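Local coordinates for 1-pyrroline-5-carboxylate dehydrogenase (Thermus thermophilus, PDB 1UZB), which probably oxidises glutamate semialdehyde, the open form of 1-pyrroline-5-carboxylate, to glutamate with a nicotinamide cofactor, at residues N167-V172 against M509-E514; A294-E299 against R327-Q332; V403-P408 against L423-V428. All blocks are in the same frame, centred on the assembly; numbering follows the deposited sequence.

Contact 1: residues N167-V172 against M509-E514; sequences NESFYV and MKAVAE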
ATOM      1  N   ASN A 167       6.521 -18.403 -11.787  1.00  5.71           N
ATOM      2  CA  ASN A 167       7.640 -18.577 -10.873  1.00  5.79           C
ATOM      3  C   ASN A 167       7.127 -18.287  -9.486  1.00  7.20           C
ATOM      4  O   ASN A 167       6.769 -17.156  -9.160  1.00  7.97           O
ATOM      5  CB  ASN A 167       8.791 -17.654 -11.263  1.00  5.56           C
ATOM      6  CG  ASN A 167       9.579 -18.201 -12.431  1.00  6.00           C
ATOM      7  OD1 ASN A 167      10.350 -19.146 -12.276  1.00  5.29           O
ATOM      8  ND2 ASN A 167       9.371 -17.633 -13.613  1.00  6.94           N
ATOM      9  N   GLU A 168       7.088 -19.333  -8.677  1.00  6.07           N
ATOM     10  CA  GLU A 168       6.556 -19.251  -7.331  1.00  5.93           C
ATOM     11  C   GLU A 168       7.551 -19.706  -6.279  1.00  5.24           C
ATOM     12  O   GLU A 168       8.006 -20.847  -6.304  1.00  7.53           O
ATOM     13  CB  GLU A 168       5.307 -20.127  -7.269  1.00  7.16           C
ATOM     14  CG  GLU A 168       4.507 -20.056  -5.993  1.00  7.52           C
ATOM     15  CD  GLU A 168       3.339 -21.013  -6.036  1.00  8.13           C
ATOM     16  OE1 GLU A 168       3.553 -22.220  -5.798  1.00  8.35           O
ATOM     17  OE2 GLU A 168       2.214 -20.562  -6.336  1.00  9.62           O
ATOM     18  N   SER A 169       7.898 -18.804  -5.369  1.00  4.94           N
ATOM     19  CA  SER A 169       8.807 -19.130  -4.279  1.00  5.51           C
ATOM     20  C   SER A 169       8.020 -19.069  -2.975  1.00  4.24           C
ATOM     21  O   SER A 169       7.183 -18.178  -2.771  1.00  5.83           O
ATOM     22  CB  SER A 169       9.991 -18.163  -4.249  1.00  4.33           C
ATOM     23  OG  SER A 169      10.925 -18.510  -5.259  1.00  5.36           O
ATOM     24  N   PHE A 170       8.278 -20.030  -2.097  1.00  4.52           N
ATOM     25  CA  PHE A 170       7.564 -20.103  -0.834  1.00  4.97           C
ATOM     26  C   PHE A 170       8.398 -20.762   0.251  1.00  4.91           C
ATOM     27  O   PHE A 170       9.378 -21.454  -0.029  1.00  5.26           O
ATOM     28  CB  PHE A 170       6.240 -20.864  -1.016  1.00  5.54           C
ATOM     29  CG  PHE A 170       6.392 -22.220  -1.657  1.00  5.14           C
ATOM     30  CD1 PHE A 170       6.369 -22.366  -3.044  1.00  4.98           C
ATOM     31  CD2 PHE A 170       6.537 -23.355  -0.871  1.00  5.30           C
ATOM     32  CE1 PHE A 170       6.487 -23.629  -3.633  1.00  7.36           C
ATOM     33  CE2 PHE A 170       6.655 -24.616  -1.451  1.00  6.82           C
ATOM     34  CZ  PHE A 170       6.627 -24.752  -2.834  1.00  6.64           C
ATOM     35  N   TYR A 171       7.996 -20.539   1.495  1.00  4.78           N
ATOM     36  CA  TYR A 171       8.696 -21.100   2.635  1.00  5.56           C
ATOM     37  C   TYR A 171       8.096 -22.400   3.128  1.00  5.53           C
ATOM     38  O   TYR A 171       6.891 -22.646   3.004  1.00  6.73           O
ATOM     39  CB  TYR A 171       8.715 -20.102   3.794  1.00  5.70           C
ATOM     40  CG  TYR A 171       9.398 -18.806   3.457  1.00  6.13           C
ATOM     41  CD1 TYR A 171       8.667 -17.630   3.304  1.00  5.73           C
ATOM     42  CD2 TYR A 171      10.777 -18.758   3.272  1.00  6.59           C
ATOM     43  CE1 TYR A 171       9.295 -16.434   2.969  1.00  6.68           C
ATOM     44  CE2 TYR A 171      11.416 -17.570   2.939  1.00  7.29           C
ATOM     45  CZ  TYR A 171      10.668 -16.413   2.790  1.00  7.53           C
ATOM     46  OH  TYR A 171      11.293 -15.233   2.462  1.00  9.61           O
ATOM     47  N   VAL A 172       8.961 -23.235   3.686  1.00  5.37           N
ATOM     48  CA  VAL A 172       8.539 -24.499   4.254  1.00  6.35           C
ATOM     49  C   VAL A 172       9.340 -24.723   5.528  1.00  5.67           C
ATOM     50  O   VAL A 172      10.486 -24.281   5.643  1.00  5.13           O
ATOM     51  CB  VAL A 172       8.752 -25.651   3.256  1.00  8.16           C
ATOM     52  CG1 VAL A 172       7.958 -25.357   1.998  1.00 11.17           C
ATOM     53  CG2 VAL A 172      10.225 -25.811   2.918  1.00  9.35           C
ATOM     54  N   MET A 509      13.524 -21.978   1.875  1.00  4.16           N
ATOM     55  CA  MET A 509      12.764 -21.554   0.704  1.00  5.07           C
ATOM     56  C   MET A 509      12.876 -22.468  -0.504  1.00  4.64           C
ATOM     57  O   MET A 509      13.950 -22.987  -0.810  1.00  5.73           O
ATOM     58  CB  MET A 509      13.205 -20.146   0.290  1.00  4.95           C
ATOM     59  CG  MET A 509      12.299 -19.490  -0.748  1.00  5.90           C
ATOM     60  SD  MET A 509      13.051 -18.091  -1.625  1.00  6.48           S
ATOM     61  CE  MET A 509      13.380 -16.961  -0.286  1.00  9.65           C
ATOM     62  N   LYS A 510      11.751 -22.640  -1.196  1.00  5.05           N
ATOM     63  CA  LYS A 510      11.694 -23.447  -2.407  1.00  5.35           C
ATOM     64  C   LYS A 510      11.211 -22.545  -3.546  1.00  5.54           C
ATOM     65  O   LYS A 510      10.329 -21.708  -3.349  1.00  5.30           O
ATOM     66  CB  LYS A 510      10.724 -24.620  -2.226  1.00  5.45           C
ATOM     67  CG  LYS A 510      10.701 -25.599  -3.397  1.00  5.90           C
ATOM     68  CD  LYS A 510       9.837 -26.813  -3.085  1.00  6.15           C
ATOM     69  CE  LYS A 510       9.913 -27.835  -4.205  1.00  6.19           C
ATOM     70  NZ  LYS A 510       9.085 -29.034  -3.912  1.00  6.96           N
ATOM     71  N   ALA A 511      11.804 -22.705  -4.726  1.00  4.83           N
ATOM     72  CA  ALA A 511      11.423 -21.925  -5.903  1.00  4.49           C
ATOM     73  C   ALA A 511      10.978 -22.904  -6.980  1.00  5.14           C
ATOM     74  O   ALA A 511      11.744 -23.782  -7.387  1.00  5.23           O
ATOM     75  CB  ALA A 511      12.605 -21.098  -6.399  1.00  5.39           C
ATOM     76  N   VAL A 512       9.739 -22.756  -7.436  1.00  5.16           N
ATOM     77  CA  VAL A 512       9.186 -23.648  -8.446  1.00  5.71           C
ATOM     78  C   VAL A 512       8.737 -22.880  -9.681  1.00  6.43           C
ATOM     79  O   VAL A 512       7.944 -21.943  -9.595  1.00  6.44           O
ATOM     80  CB  VAL A 512       7.994 -24.429  -7.875  1.00  5.38           C
ATOM     81  CG1 VAL A 512       7.488 -25.436  -8.893  1.00  6.59           C
ATOM     82  CG2 VAL A 512       8.417 -25.134  -6.592  1.00  5.94           C
ATOM     83  N   ALA A 513       9.251 -23.292 -10.830  1.00  5.03           N
ATOM     84  CA  ALA A 513       8.932 -22.647 -12.093  1.00  5.58           C
ATOM     85  C   ALA A 513       8.227 -23.605 -13.042  1.00  6.89           C
ATOM     86  O   ALA A 513       8.611 -24.773 -13.152  1.00  8.84           O
ATOM     87  CB  ALA A 513      10.215 -22.145 -12.751  1.00  6.87           C
ATOM     88  N   GLU A 514       7.180 -23.125 -13.705  1.00  6.24           N
ATOM     89  CA  GLU A 514       6.495 -23.939 -14.698  1.00  6.42           C
ATOM     90  C   GLU A 514       6.462 -23.168 -16.003  1.00  5.91           C
ATOM     91  O   GLU A 514       5.959 -22.044 -16.058  1.00  6.77           O
ATOM     92  CB  GLU A 514       5.048 -24.294 -14.319  1.00  7.61           C
ATOM     93  CG  GLU A 514       4.408 -25.140 -15.435  1.00  8.96           C
ATOM     94  CD  GLU A 514       2.978 -25.581 -15.186  1.00  8.71           C
ATOM     95  OE1 GLU A 514       2.478 -25.446 -14.052  1.00  8.33           O
ATOM     96  OE2 GLU A 514       2.354 -26.083 -16.149  1.00  9.74           O
TER

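Contact 2: residues A294-E299 against R327-Q332; sequences AIIVDE and RLILTQ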
ATOM      1  N   ALA A 294      26.257  -3.174  30.588  1.00  3.72           N
ATOM      2  CA  ALA A 294      26.570  -1.947  31.289  1.00  4.27           C
ATOM      3  C   ALA A 294      25.581  -0.820  31.060  1.00  4.24           C
ATOM      4  O   ALA A 294      24.918  -0.739  30.021  1.00  4.69           O
ATOM      5  CB  ALA A 294      27.959  -1.466  30.889  1.00  7.84           C
ATOM      6  N   ILE A 295      25.485   0.040  32.065  1.00  5.10           N
ATOM      7  CA  ILE A 295      24.681   1.243  31.976  1.00  4.88           C
ATOM      8  C   ILE A 295      25.702   2.354  32.187  1.00  5.28           C
ATOM      9  O   ILE A 295      26.474   2.335  33.159  1.00  5.66           O
ATOM     10  CB  ILE A 295      23.616   1.362  33.083  1.00  4.88           C
ATOM     11  CG1 ILE A 295      22.479   0.366  32.821  1.00  4.91           C
ATOM     12  CG2 ILE A 295      23.080   2.796  33.126  1.00  6.26           C
ATOM     13  CD1 ILE A 295      21.425   0.334  33.902  1.00  6.72           C
ATOM     14  N   ILE A 296      25.729   3.295  31.254  1.00  4.67           N
ATOM     15  CA  ILE A 296      26.618   4.444  31.320  1.00  5.12           C
ATOM     16  C   ILE A 296      25.808   5.626  31.819  1.00  5.06           C
ATOM     17  O   ILE A 296      24.672   5.818  31.392  1.00  5.12           O
ATOM     18  CB  ILE A 296      27.146   4.847  29.922  1.00  4.22           C
ATOM     19  CG1 ILE A 296      28.045   3.752  29.344  1.00  5.21           C
ATOM     20  CG2 ILE A 296      27.894   6.181  30.012  1.00  5.38           C
ATOM     21  CD1 ILE A 296      28.432   3.988  27.892  1.00  4.57           C
ATOM     22  N   VAL A 297      26.378   6.411  32.723  1.00  5.09           N
ATOM     23  CA  VAL A 297      25.701   7.609  33.199  1.00  5.16           C
ATOM     24  C   VAL A 297      26.701   8.755  33.110  1.00  6.34           C
ATOM     25  O   VAL A 297      27.821   8.633  33.605  1.00  6.60           O
ATOM     26  CB  VAL A 297      25.225   7.499  34.663  1.00  3.70           C
ATOM     27  CG1 VAL A 297      24.424   8.746  35.030  1.00  6.20           C
ATOM     28  CG2 VAL A 297      24.377   6.256  34.856  1.00  5.66           C
ATOM     29  N   ASP A 298      26.327   9.850  32.451  1.00  6.63           N
ATOM     30  CA  ASP A 298      27.236  10.989  32.383  1.00  7.61           C
ATOM     31  C   ASP A 298      26.740  12.115  33.286  1.00  7.58           C
ATOM     32  O   ASP A 298      25.691  11.994  33.918  1.00  7.27           O
ATOM     33  CB  ASP A 298      27.477  11.476  30.937  1.00  8.26           C
ATOM     34  CG  ASP A 298      26.250  12.075  30.278  1.00  7.78           C
ATOM     35  OD1 ASP A 298      25.426  12.707  30.966  1.00  8.12           O
ATOM     36  OD2 ASP A 298      26.138  11.934  29.040  1.00  8.52           O
ATOM     37  N   GLU A 299      27.497  13.205  33.357  1.00  9.11           N
ATOM     38  CA  GLU A 299      27.147  14.311  34.242  1.00  9.80           C
ATOM     39  C   GLU A 299      25.884  15.102  33.920  1.00  9.06           C
ATOM     40  O   GLU A 299      25.430  15.889  34.747  1.00  9.60           O
ATOM     41  CB  GLU A 299      28.328  15.281  34.363  1.00 13.13           C
ATOM     42  CG  GLU A 299      28.685  16.001  33.072  1.00 17.59           C
ATOM     43  CD  GLU A 299      29.860  16.944  33.241  1.00 21.08           C
ATOM     44  OE1 GLU A 299      30.947  16.476  33.640  1.00 25.53           O
ATOM     45  OE2 GLU A 299      29.697  18.153  32.974  1.00 23.87           O
ATOM     46  N   ARG A 327      27.392  -3.940  35.144  1.00  4.62           N
ATOM     47  CA  ARG A 327      28.431  -2.922  35.095  1.00  4.12           C
ATOM     48  C   ARG A 327      27.773  -1.548  35.102  1.00  4.57           C
ATOM     49  O   ARG A 327      26.775  -1.327  34.410  1.00  5.09           O
ATOM     50  CB  ARG A 327      29.293  -3.057  33.833  1.00  5.65           C
ATOM     51  CG  ARG A 327      30.087  -4.352  33.730  1.00  5.97           C
ATOM     52  CD  ARG A 327      31.009  -4.319  32.516  1.00  5.95           C
ATOM     53  NE  ARG A 327      30.252  -4.219  31.271  1.00  5.44           N
ATOM     54  CZ  ARG A 327      30.723  -3.694  30.144  1.00  5.42           C
ATOM     55  NH1 ARG A 327      29.951  -3.651  29.066  1.00  5.53           N
ATOM     56  NH2 ARG A 327      31.956  -3.200  30.096  1.00  6.61           N
ATOM     57  N   LEU A 328      28.316  -0.642  35.908  1.00  4.80           N
ATOM     58  CA  LEU A 328      27.827   0.732  35.982  1.00  4.93           C
ATOM     59  C   LEU A 328      29.043   1.585  35.648  1.00  5.07           C
ATOM     60  O   LEU A 328      30.000   1.637  36.418  1.00  5.76           O
ATOM     61  CB  LEU A 328      27.309   1.063  37.385  1.00  5.79           C
ATOM     62  CG  LEU A 328      26.854   2.514  37.567  1.00  4.54           C
ATOM     63  CD1 LEU A 328      25.733   2.844  36.585  1.00  6.20           C
ATOM     64  CD2 LEU A 328      26.389   2.722  38.993  1.00  5.56           C
ATOM     65  N   ILE A 329      29.016   2.216  34.478  1.00  4.64           N
ATOM     66  CA  ILE A 329      30.125   3.044  34.010  1.00  5.46           C
ATOM     67  C   ILE A 329      29.768   4.504  34.222  1.00  6.32           C
ATOM     68  O   ILE A 329      28.856   5.032  33.588  1.00  5.49           O
ATOM     69  CB  ILE A 329      30.401   2.772  32.516  1.00  4.31           C
ATOM     70  CG1 ILE A 329      30.704   1.284  32.311  1.00  5.71           C
ATOM     71  CG2 ILE A 329      31.574   3.612  32.033  1.00  6.51           C
ATOM     72  CD1 ILE A 329      30.733   0.860  30.857  1.00  6.44           C
ATOM     73  N   LEU A 330      30.494   5.156  35.123  1.00  5.51           N
ATOM     74  CA  LEU A 330      30.228   6.548  35.452  1.00  6.35           C
ATOM     75  C   LEU A 330      31.347   7.488  35.038  1.00  7.13           C
ATOM     76  O   LEU A 330      32.512   7.241  35.351  1.00  7.02           O
ATOM     77  CB  LEU A 330      30.008   6.683  36.962  1.00  6.53           C
ATOM     78  CG  LEU A 330      28.950   5.753  37.567  1.00  5.41           C
ATOM     79  CD1 LEU A 330      28.934   5.866  39.088  1.00  5.42           C
ATOM     80  CD2 LEU A 330      27.589   6.103  36.988  1.00  6.12           C
ATOM     81  N   THR A 331      30.997   8.563  34.337  1.00  7.52           N
ATOM     82  CA  THR A 331      31.995   9.545  33.938  1.00  8.51           C
ATOM     83  C   THR A 331      32.385  10.262  35.228  1.00  8.43           C
ATOM     84  O   THR A 331      31.653  10.216  36.216  1.00  8.34           O
ATOM     85  CB  THR A 331      31.430  10.553  32.910  1.00  7.62           C
ATOM     86  OG1 THR A 331      30.350  11.289  33.496  1.00  9.09           O
ATOM     87  CG2 THR A 331      30.931   9.820  31.675  1.00  8.20           C
ATOM     88  N   GLN A 332      33.538  10.921  35.227  1.00  8.91           N
ATOM     89  CA  GLN A 332      34.018  11.588  36.432  1.00  9.99           C
ATOM     90  C   GLN A 332      32.986  12.462  37.139  1.00 10.16           C
ATOM     91  O   GLN A 332      32.822  12.373  38.355  1.00 10.05           O
ATOM     92  CB  GLN A 332      35.271  12.407  36.109  1.00 11.00           C
ATOM     93  CG  GLN A 332      35.980  12.975  37.339  1.00 12.13           C
ATOM     94  CD  GLN A 332      36.354  11.902  38.348  1.00 12.64           C
ATOM     95  OE1 GLN A 332      36.906  10.862  37.990  1.00 13.73           O
ATOM     96  NE2 GLN A 332      36.059  12.156  39.619  1.00 16.01           N
TER
HETATM   97  O   HOH W   1      32.026  14.076  33.782  1.00 22.52           O

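Contact 3: residues V403-P408 against L423-V428; sequences VFTEVP and LSVIRV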
ATOM      1  N   VAL A 403      27.827  -4.437  45.770  1.00  6.86           N
ATOM      2  CA  VAL A 403      28.419  -3.413  44.924  1.00  7.55           C
ATOM      3  C   VAL A 403      29.924  -3.306  45.126  1.00  6.80           C
ATOM      4  O   VAL A 403      30.411  -3.229  46.260  1.00  6.51           O
ATOM      5  CB  VAL A 403      27.823  -2.011  45.203  1.00  6.12           C
ATOM      6  CG1 VAL A 403      28.466  -0.977  44.280  1.00  7.69           C
ATOM      7  CG2 VAL A 403      26.319  -2.030  45.000  1.00  8.34           C
ATOM      8  N   PHE A 404      30.657  -3.332  44.018  1.00  6.37           N
ATOM      9  CA  PHE A 404      32.105  -3.154  44.037  1.00  5.97           C
ATOM     10  C   PHE A 404      32.345  -1.877  43.249  1.00  7.44           C
ATOM     11  O   PHE A 404      31.674  -1.637  42.241  1.00  7.33           O
ATOM     12  CB  PHE A 404      32.842  -4.288  43.317  1.00  6.44           C
ATOM     13  CG  PHE A 404      32.881  -5.586  44.075  1.00  7.30           C
ATOM     14  CD1 PHE A 404      31.944  -6.581  43.829  1.00  9.09           C
ATOM     15  CD2 PHE A 404      33.879  -5.822  45.018  1.00  7.03           C
ATOM     16  CE1 PHE A 404      31.995  -7.799  44.506  1.00  7.87           C
ATOM     17  CE2 PHE A 404      33.941  -7.036  45.704  1.00  8.78           C
ATOM     18  CZ  PHE A 404      32.999  -8.027  45.447  1.00  8.84           C
ATOM     19  N   THR A 405      33.278  -1.045  43.695  1.00  6.68           N
ATOM     20  CA  THR A 405      33.568   0.169  42.950  1.00  7.70           C
ATOM     21  C   THR A 405      35.057   0.270  42.619  1.00  7.69           C
ATOM     22  O   THR A 405      35.859  -0.548  43.079  1.00  7.79           O
ATOM     23  CB  THR A 405      33.078   1.431  43.695  1.00  8.78           C
ATOM     24  OG1 THR A 405      33.111   2.544  42.795  1.00  9.09           O
ATOM     25  CG2 THR A 405      33.939   1.726  44.913  1.00 10.06           C
ATOM     26  N   GLU A 406      35.412   1.269  41.813  1.00  7.34           N
ATOM     27  CA  GLU A 406      36.791   1.466  41.358  1.00  8.28           C
ATOM     28  C   GLU A 406      37.285   0.156  40.737  1.00  8.51           C
ATOM     29  O   GLU A 406      38.447  -0.228  40.880  1.00  9.92           O
ATOM     30  CB  GLU A 406      37.707   1.881  42.519  1.00 10.69           C
ATOM     31  CG  GLU A 406      37.389   3.245  43.155  1.00 11.76           C
ATOM     32  CD  GLU A 406      37.672   4.441  42.248  1.00 14.71           C
ATOM     33  OE1 GLU A 406      38.381   4.288  41.232  1.00 15.28           O
ATOM     34  OE2 GLU A 406      37.191   5.551  42.567  1.00 16.70           O
ATOM     35  N   VAL A 407      36.389  -0.522  40.031  1.00  7.33           N
ATOM     36  CA  VAL A 407      36.720  -1.790  39.398  1.00  7.39           C
ATOM     37  C   VAL A 407      37.460  -1.605  38.076  1.00  7.83           C
ATOM     38  O   VAL A 407      37.028  -0.836  37.215  1.00  8.28           O
ATOM     39  CB  VAL A 407      35.448  -2.621  39.124  1.00  7.02           C
ATOM     40  CG1 VAL A 407      35.825  -3.959  38.512  1.00  8.12           C
ATOM     41  CG2 VAL A 407      34.667  -2.824  40.412  1.00  8.29           C
ATOM     42  N   PRO A 408      38.601  -2.293  37.905  1.00  8.45           N
ATOM     43  CA  PRO A 408      39.350  -2.166  36.649  1.00  7.39           C
ATOM     44  C   PRO A 408      38.512  -2.764  35.522  1.00  8.48           C
ATOM     45  O   PRO A 408      37.915  -3.828  35.688  1.00  8.49           O
ATOM     46  CB  PRO A 408      40.613  -2.981  36.916  1.00  9.42           C
ATOM     47  CG  PRO A 408      40.806  -2.824  38.391  1.00  9.12           C
ATOM     48  CD  PRO A 408      39.398  -2.999  38.921  1.00  9.26           C
ATOM     49  N   LEU A 423      26.981  -5.852  41.350  1.00  5.55           N
ATOM     50  CA  LEU A 423      27.211  -4.733  40.447  1.00  5.29           C
ATOM     51  C   LEU A 423      28.639  -4.215  40.549  1.00  5.34           C
ATOM     52  O   LEU A 423      29.128  -3.951  41.652  1.00  6.13           O
ATOM     53  CB  LEU A 423      26.241  -3.601  40.783  1.00  6.23           C
ATOM     54  CG  LEU A 423      26.325  -2.339  39.929  1.00  6.00           C
ATOM     55  CD1 LEU A 423      25.951  -2.663  38.492  1.00  6.35           C
ATOM     56  CD2 LEU A 423      25.389  -1.288  40.501  1.00  7.46           C
ATOM     57  N   SER A 424      29.294  -4.060  39.399  1.00  5.51           N
ATOM     58  CA  SER A 424      30.665  -3.553  39.337  1.00  5.79           C
ATOM     59  C   SER A 424      30.647  -2.130  38.786  1.00  5.54           C
ATOM     60  O   SER A 424      30.195  -1.898  37.664  1.00  6.03           O
ATOM     61  CB  SER A 424      31.523  -4.440  38.431  1.00  6.59           C
ATOM     62  OG  SER A 424      31.691  -5.737  38.984  1.00  7.91           O
ATOM     63  N   VAL A 425      31.146  -1.183  39.575  1.00  6.08           N
ATOM     64  CA  VAL A 425      31.166   0.218  39.173  1.00  5.86           C
ATOM     65  C   VAL A 425      32.547   0.613  38.677  1.00  6.33           C
ATOM     66  O   VAL A 425      33.555   0.425  39.368  1.00  6.03           O
ATOM     67  CB  VAL A 425      30.754   1.128  40.346  1.00  5.75           C
ATOM     68  CG1 VAL A 425      30.644   2.572  39.881  1.00  7.87           C
ATOM     69  CG2 VAL A 425      29.425   0.651  40.919  1.00  6.71           C
ATOM     70  N   ILE A 426      32.571   1.163  37.469  1.00  6.65           N
ATOM     71  CA  ILE A 426      33.797   1.576  36.800  1.00  7.03           C
ATOM     72  C   ILE A 426      33.779   3.086  36.588  1.00  7.14           C
ATOM     73  O   ILE A 426      32.816   3.633  36.059  1.00  7.01           O
ATOM     74  CB  ILE A 426      33.910   0.855  35.436  1.00  7.61           C
ATOM     75  CG1 ILE A 426      33.790  -0.658  35.645  1.00  9.16           C
ATOM     76  CG2 ILE A 426      35.224   1.208  34.758  1.00  8.17           C
ATOM     77  CD1 ILE A 426      33.560  -1.453  34.369  1.00  8.21           C
ATOM     78  N   ARG A 427      34.845   3.754  37.013  1.00  7.51           N
ATOM     79  CA  ARG A 427      34.955   5.201  36.881  1.00  8.24           C
ATOM     80  C   ARG A 427      35.811   5.556  35.669  1.00  9.11           C
ATOM     81  O   ARG A 427      36.945   5.093  35.549  1.00 10.13           O
ATOM     82  CB  ARG A 427      35.575   5.781  38.157  1.00  9.53           C
ATOM     83  CG  ARG A 427      35.764   7.290  38.152  1.00 11.18           C
ATOM     84  CD  ARG A 427      36.056   7.804  39.555  1.00 12.83           C
ATOM     85  NE  ARG A 427      37.316   7.287  40.084  1.00 13.02           N
ATOM     86  CZ  ARG A 427      38.513   7.793  39.806  1.00 14.95           C
ATOM     87  NH1 ARG A 427      39.603   7.252  40.334  1.00 16.69           N
ATOM     88  NH2 ARG A 427      38.624   8.850  39.012  1.00 16.51           N
ATOM     89  N   VAL A 428      35.261   6.370  34.772  1.00  7.80           N
ATOM     90  CA  VAL A 428      35.971   6.780  33.564  1.00  9.17           C
ATOM     91  C   VAL A 428      36.005   8.303  33.464  1.00  8.33           C
ATOM     92  O   VAL A 428      35.231   8.990  34.129  1.00  8.98           O
ATOM     93  CB  VAL A 428      35.310   6.180  32.295  1.00  7.13           C
ATOM     94  CG1 VAL A 428      35.288   4.661  32.396  1.00  9.43           C
ATOM     95  CG2 VAL A 428      33.894   6.711  32.129  1.00  7.53           C
TER
HETATM   96  O   HOH W   2      37.121   1.944  37.745  1.00 11.50           O

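Contact 1: residues N167-V172 against M509-E514
Phe170 lies beside Lys510 in an antiparallel beta ladder, part of a two-stranded extension at the subunit interface, consistent with the oligomerisation arm of aldehyde dehydrogenases. One tightly packed part is the face bearing Glu168, Phe170, Lys510 and Val512. CG of Phe170 sits between the backbone N and the carbonyl carbon (chi1 53°), which folds the ring back against the partner strand. Its CZ meets CD of Lys510 at 3.8 Å, CE1 reaches CG2 of Val512, and the carbonyl O of Lys510 stands over one ring face. Glu168 pairs with Val512 through two nearly straight backbone bonds, Glu168 N to Val512 O at 2.9 Å and Val512 N to Glu168 O at 2.8 Å; Phe170 and Lys510 exchange another two.

The other face is close as well: OD1 of Asn167, a polar partner of Gln483 of the second subunit, sits on Ala513 CB, and Ser169 OG on Ala511 CB. It loosens at the Tyr171 end, where the ring is partly exposed. Ser169 also packs on Pro484 of that subunit, whose strand extends the sheet beside residues 511-514. The buried charged ends find partners beyond the two strands, Glu168 in Tyr154 of its own chain and Arg461 of the second subunit, Lys510 NZ in the carbonyl of that Arg461. At the looser end Met509, bent at chi3 (-61°), brings CE to 3.8 Å from Tyr171 CE2.

Contact 2: residues A294-E299 against R327-Q332
Ala294 CB is the small bump beneath a large lid: the guanidinium of Arg327 lies over it, with CB 3.2 Å from the guanidinium plane and 3.5 Å from NH1. The bend of Arg327 at chi3 (-63°) turns the group back over the neighbouring strand. Ile329 comes in beside it, its CD1 3.6 Å from Ala294 CB, so the methyl meets both, and Ala294 CB and Ile329 CD1 lie over the same face of the guanidinium, each toward its rim. Beyond it, Ile296 lays CG1 obliquely against CB of Ile329.

The opposite face, with Ile295, Val297, Leu328 and Leu330, interlocks differently. Leu330 runs alongside Val297 and sets CD2 against Val297 CB at 3.6 Å. On the same side CD1 of Leu328 approaches Val297 CG2 at 4.1 Å, so the valine rests against two leucine methyls. That same CD1 also rests on the Ile295 carbonyl O.

The strands run parallel, 19° apart, in a beta-alpha-beta unit. The ladder alternates from strand to strand: Ile295 N to Arg327 O, Ile329 N to Ile295 O, Val297 N to Ile329 O, then a longer link from Thr331 N to Val297 O at 3.3 Å. Past the end of strand 294-297, Thr331 OG1 abuts Asp298 CA, and a water joins that hydroxyl to Glu299 OE1, to which it donates at 2.6 Å.

Arg327 NH1 and NH2 are held by the carbonyls of Ala438 and Val437, at the end of helix 431-439, which also packs on Ile296 and Ile329. Helix 303-315 backs the opposite face through Ile295, Val297 and Leu328, while strands 446-450 and 422-428 flank the pair.

Contact 3: residues V403-P408 against L423-V428
Val403 and Phe404 pair in parallel with Leu423 and Ser424, and Thr405 continues beside Val425, followed by a turn at Glu406 and Val407, toward one side of the seven-stranded sheet that also holds strands 293-297 and 325-331 and probably corresponds to the catalytic domain of aldehyde dehydrogenases. Two backbone bonds define the ladder, Phe404 N to Leu423 O at 2.9 Å and Val425 N to Phe404 O at 2.8 Å. The pairing then breaks as Glu406 takes up positive phi (53°), yet Val407 N swings back and reaches Val425 O at 3.1 Å in a nearly straight bond.

Val425 is the hub of the apolar packing. Its CG2 crosses CG1 of Val403, while its CB lies against OG1 of Thr405, a hydroxyl that is hydrogen-bonded to Tyr335 OH. Val407 points toward the partner strand and covers the Val425 carbonyl with CB and CG2; its own carbonyl O lies 3.6 Å from CG1 of Ile426. A water extends the link beyond direct reach, donating to Val407 O and accepting from Arg427 N.

On the more exposed side Glu406 starts away from the partner strand, but its chain bends at chi2 (-68°) and carries the carboxylate back to Arg427. The salt bridge rests chiefly on NE, 3.0 Å from OE2, which receives it on the syn side; the two bonds to OE1 are weak, and the carboxylate and guanidinium planes stand 61° apart. Arg427 NH2 is meanwhile bonded to Gln332 OE1.

Antiparallel strand 384-387 flanks residues 403-405, and strand 325-331 lies beyond residues 423-428. Helix 332-346 packs on Val403, Thr405, Glu406 and Arg427, whereas helix 431-439 meets Ile426 and Val428.

In the fold
Contacts 2 and 3 belong to one sheet: strands 325-331 and 422-428 are neighbours in it, and the contact centres lie about 10 Å apart. They join directly where Leu328 O probably accepts a hydrogen bond from Ile426 N at 2.8 Å and where Leu330 CD1 packs on Val425 CG1 at 3.8 Å. Contact 1 is remote, with centres about 51 Å from contact 2 and 55 Å from contact 3, across the chain's centre from the latter. Along the chain both are nested within the loop it closes. Contact 1 faces other subunits, whereas no other chain touches contacts 2 and 3. A diol, probably from the crystallisation liquor, is hydrogen-bonded to Lys510 NZ at contact 1.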